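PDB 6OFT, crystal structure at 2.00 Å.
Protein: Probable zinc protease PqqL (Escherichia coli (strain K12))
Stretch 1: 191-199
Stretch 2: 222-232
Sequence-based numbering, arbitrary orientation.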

# COMPACT_ATOMS: atom_id res chain seq x y z
N GLN A 191 22.58 -7.82 -10.35
CA GLN A 191 22.89 -9.25 -10.46
C GLN A 191 22.63 -10.01 -9.14
O GLN A 191 22.30 -11.19 -9.18
N ARG A 192 22.68 -9.31 -8.00
CA ARG A 192 22.39 -9.88 -6.67
C ARG A 192 20.91 -10.22 -6.51
O ARG A 192 20.58 -11.29 -5.98
N TRP A 193 20.01 -9.31 -6.94
CA TRP A 193 18.57 -9.44 -6.72
C TRP A 193 17.74 -9.80 -7.95
O TRP A 193 16.64 -10.35 -7.77
N TYR A 194 18.21 -9.47 -9.17
CA TYR A 194 17.47 -9.78 -10.41
C TYR A 194 17.85 -11.14 -10.96
O TYR A 194 18.63 -11.26 -11.92
N GLN A 195 17.34 -12.18 -10.30
CA GLN A 195 17.52 -13.59 -10.66
C GLN A 195 16.12 -14.23 -10.65
O GLN A 195 15.27 -13.71 -9.93
N PRO A 196 15.85 -15.27 -11.50
CA PRO A 196 14.47 -15.77 -11.65
C PRO A 196 13.68 -16.16 -10.41
O PRO A 196 12.50 -15.87 -10.39
N ASN A 197 14.31 -16.75 -9.39
CA ASN A 197 13.62 -17.19 -8.17
C ASN A 197 13.12 -16.03 -7.27
O ASN A 197 12.41 -16.27 -6.29
N ASN A 198 13.48 -14.77 -7.62
CA ASN A 198 13.05 -13.58 -6.91
C ASN A 198 12.10 -12.79 -7.84
O ASN A 198 11.82 -11.61 -7.58
N MET A 199 11.57 -13.45 -8.89
CA MET A 199 10.69 -12.80 -9.87
C MET A 199 9.36 -13.49 -10.08
O MET A 199 9.28 -14.72 -10.09
N LYS A 222 14.28 -19.56 -20.83
CA LYS A 222 15.70 -19.64 -21.18
C LYS A 222 16.62 -18.81 -20.25
O LYS A 222 17.85 -18.89 -20.39
N LEU A 223 16.04 -18.02 -19.31
CA LEU A 223 16.84 -17.24 -18.34
C LEU A 223 17.60 -18.25 -17.46
O LEU A 223 16.96 -19.19 -16.96
N PRO A 224 18.94 -18.10 -17.27
CA PRO A 224 19.68 -19.07 -16.43
C PRO A 224 19.13 -19.18 -15.01
O PRO A 224 18.70 -18.17 -14.42
N ALA A 225 19.14 -20.40 -14.47
CA ALA A 225 18.62 -20.74 -13.14
C ALA A 225 19.47 -20.22 -11.97
O ALA A 225 19.72 -20.94 -11.01
N ASN A 226 19.89 -18.95 -12.04
CA ASN A 226 20.66 -18.35 -10.95
C ASN A 226 19.71 -18.05 -9.78
O ASN A 226 18.51 -17.80 -9.99
N LYS A 227 20.24 -18.15 -8.56
CA LYS A 227 19.51 -17.91 -7.32
C LYS A 227 19.87 -16.50 -6.84
O LYS A 227 21.05 -16.14 -6.78
N ALA A 228 18.85 -15.70 -6.50
CA ALA A 228 19.09 -14.36 -5.96
C ALA A 228 19.52 -14.52 -4.50
O ALA A 228 19.41 -15.62 -3.94
N ALA A 229 20.03 -13.42 -3.89
CA ALA A 229 20.38 -13.42 -2.46
C ALA A 229 19.05 -13.50 -1.69
O ALA A 229 18.01 -13.16 -2.25
N GLU A 230 19.07 -13.97 -0.43
CA GLU A 230 17.82 -14.06 0.32
C GLU A 230 17.39 -12.69 0.83
O GLU A 230 18.22 -11.91 1.30
N ASN A 231 16.09 -12.37 0.69
CA ASN A 231 15.55 -11.10 1.18
C ASN A 231 15.50 -11.19 2.69
O ASN A 231 14.93 -12.13 3.22
N ARG A 232 16.17 -10.25 3.38
CA ARG A 232 16.19 -10.23 4.84
C ARG A 232 14.90 -9.62 5.36
O ARG A 232 14.23 -8.88 4.62

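Although stretch 2 has no regular helix or strand, it is held against the end of a helix and the turn that follows by three hydrogen bonds, two from successive backbone amides and one between side chains. The clearest case is the pair of successive amides at A228 and A229. A228 N donates to N197 OD1 at 2.8 Å, nearly straight, while A229 N donates to the main-chain R192 O at 3.0 Å. One partner is a side chain and the other a helical carbonyl, so neighbouring amides are satisfied by residues five apart in sequence. R192 O also lies 3.4 Å from A228 CA, a CA-H...O contact.

N197 reaches this position with chi1 in p, and its short amide side chain serves both polar roles: as OD1 accepts from A228 N, ND2 donates to water 2 at 2.8 Å, and that water donates in turn to A228 O, also at 2.8 Å. The A228 backbone is thus gripped directly and through solvent. Its methyl points toward stretch 1, with A228 CB 3.6 Å from N198 CB and 3.8 Å from Q195 CB; a small side chain fits the close approach of the two chains, whose CA atoms at W193 and A228 are 5.0 Å apart.

W193, chi1 m, starts away from stretch 2, yet its long indole brings the ring end back to it. A229 CB sits over one face, 4.0 Å from the centroid of the W193 six-membered ring, a CH-pi contact suited to a compact methyl. E230 O approaches the edge, 3.4 Å from W193 CH2, where the ring's C-H groups present slight positive charge to a carbonyl.

N198, chi1 t, points in and also uses both ends of its amide. N198 ND2 donates to W193 O at 2.9 Å within its own stretch, bracing the turn after the helix, and N198 OD1 accepts from N231 ND2 at 3.0 Å. N231, chi1 m, leaves its backbone sideways, but its end comes nearer to make this bond.

Toward the other end, Q195 folds with chi1 and chi2 both m. Q195 NE2 donates to Q191 O at 2.9 Å, while Q195 OE1 lies 3.2 Å from N226 CB. Water 1 lies within hydrogen-bonding reach of Q195 OE1 (3.3 Å) and P224 O (3.1 Å). P196 offers a rigid apolar ring: its CG packs 4.0 Å from L223 CB and 3.4 Å from P224 O. L223, chi1 m and chi2 t, is buried and points toward that ring.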

# COMPACT_ATOMS: atom_id res chain seq x y z
CB GLN A 191 24.30 -9.48 -11.02
CG GLN A 191 24.47 -8.89 -12.42
CD GLN A 191 25.73 -9.29 -13.15
OE1 GLN A 191 25.68 -9.73 -14.30
NE2 GLN A 191 26.89 -9.13 -12.52
CB ARG A 192 22.81 -8.88 -5.56
CG ARG A 192 22.60 -9.37 -4.12
CD ARG A 192 23.70 -8.96 -3.14
NE ARG A 192 23.92 -7.51 -3.12
CZ ARG A 192 25.06 -6.93 -3.47
NH1 ARG A 192 26.11 -7.66 -3.84
NH2 ARG A 192 25.17 -5.61 -3.44
CB TRP A 193 18.04 -8.14 -6.08
CG TRP A 193 18.73 -7.81 -4.79
CD1 TRP A 193 19.68 -6.85 -4.58
CD2 TRP A 193 18.62 -8.52 -3.54
NE1 TRP A 193 20.12 -6.88 -3.28
CE2 TRP A 193 19.47 -7.89 -2.61
CE3 TRP A 193 17.84 -9.62 -3.11
CZ2 TRP A 193 19.59 -8.32 -1.28
CZ3 TRP A 193 17.94 -10.02 -1.79
CH2 TRP A 193 18.80 -9.38 -0.89
CB TYR A 194 17.62 -8.67 -11.48
CG TYR A 194 16.88 -7.38 -11.19
CD1 TYR A 194 17.16 -6.63 -10.05
CD2 TYR A 194 15.98 -6.86 -12.11
CE1 TYR A 194 16.51 -5.43 -9.80
CE2 TYR A 194 15.36 -5.63 -11.90
CZ TYR A 194 15.62 -4.92 -10.74
OH TYR A 194 14.99 -3.73 -10.50
CB GLN A 195 18.53 -14.30 -9.73
CG GLN A 195 19.99 -13.77 -9.84
CD GLN A 195 20.57 -13.64 -11.25
OE1 GLN A 195 20.13 -14.27 -12.20
NE2 GLN A 195 21.60 -12.82 -11.42
CB PRO A 196 14.63 -16.98 -12.59
CG PRO A 196 15.79 -16.63 -13.41
CD PRO A 196 16.75 -15.93 -12.47
CB ASN A 197 14.49 -18.18 -7.38
CG ASN A 197 15.66 -17.56 -6.65
OD1 ASN A 197 16.23 -16.55 -7.08
ND2 ASN A 197 16.04 -18.15 -5.53
CB ASN A 198 14.29 -12.74 -6.50
CG ASN A 198 14.00 -11.65 -5.49
OD1 ASN A 198 13.21 -11.83 -4.56
ND2 ASN A 198 14.61 -10.50 -5.66
CB MET A 199 11.36 -12.69 -11.24
CG MET A 199 12.51 -11.74 -11.30
SD MET A 199 13.33 -11.97 -12.87
CE MET A 199 14.66 -10.84 -12.68
CB LYS A 222 15.95 -19.32 -22.66
CG LYS A 222 15.53 -20.46 -23.59
CD LYS A 222 16.33 -20.52 -24.90
CE LYS A 222 15.80 -19.65 -26.02
NZ LYS A 222 14.50 -20.14 -26.56
CB LEU A 223 15.97 -16.34 -17.44
CG LEU A 223 15.15 -15.20 -18.08
CD1 LEU A 223 14.15 -14.65 -17.08
CD2 LEU A 223 16.04 -14.09 -18.59
CB PRO A 224 21.11 -18.52 -16.43
CG PRO A 224 21.20 -17.70 -17.69
CD PRO A 224 19.85 -17.08 -17.83
CB ALA A 225 18.39 -22.24 -13.03
CB ASN A 226 21.39 -17.07 -11.39
CG ASN A 226 22.34 -17.23 -12.57
OD1 ASN A 226 22.21 -16.55 -13.60
ND2 ASN A 226 23.34 -18.08 -12.43
CB LYS A 227 19.92 -18.93 -6.24
CG LYS A 227 19.81 -20.40 -6.65
CD LYS A 227 18.47 -21.01 -6.29
CE LYS A 227 18.63 -22.17 -5.35
NZ LYS A 227 17.34 -22.87 -5.10
CB ALA A 228 17.81 -13.53 -6.03
CB ALA A 229 21.10 -12.13 -2.10
CB GLU A 230 17.88 -15.11 1.46
CG GLU A 230 18.89 -14.82 2.57
CD GLU A 230 18.74 -15.65 3.83
OE1 GLU A 230 18.83 -15.07 4.93
OE2 GLU A 230 18.52 -16.88 3.72
CB ASN A 231 14.16 -10.82 0.62
CG ASN A 231 14.18 -10.34 -0.81
OD1 ASN A 231 14.57 -9.21 -1.11
ND2 ASN A 231 13.74 -11.20 -1.72
CB ARG A 232 17.40 -9.44 5.36
CG ARG A 232 18.75 -10.11 5.08
CD ARG A 232 19.88 -9.11 5.14
NE ARG A 232 20.16 -8.64 6.50
CZ ARG A 232 20.98 -7.64 6.80
NH1 ARG A 232 21.61 -6.97 5.84
NH2 ARG A 232 21.17 -7.29 8.07
O HOH W 1 19.17 -15.25 -15.18
O HOH W 2 17.43 -17.41 -3.23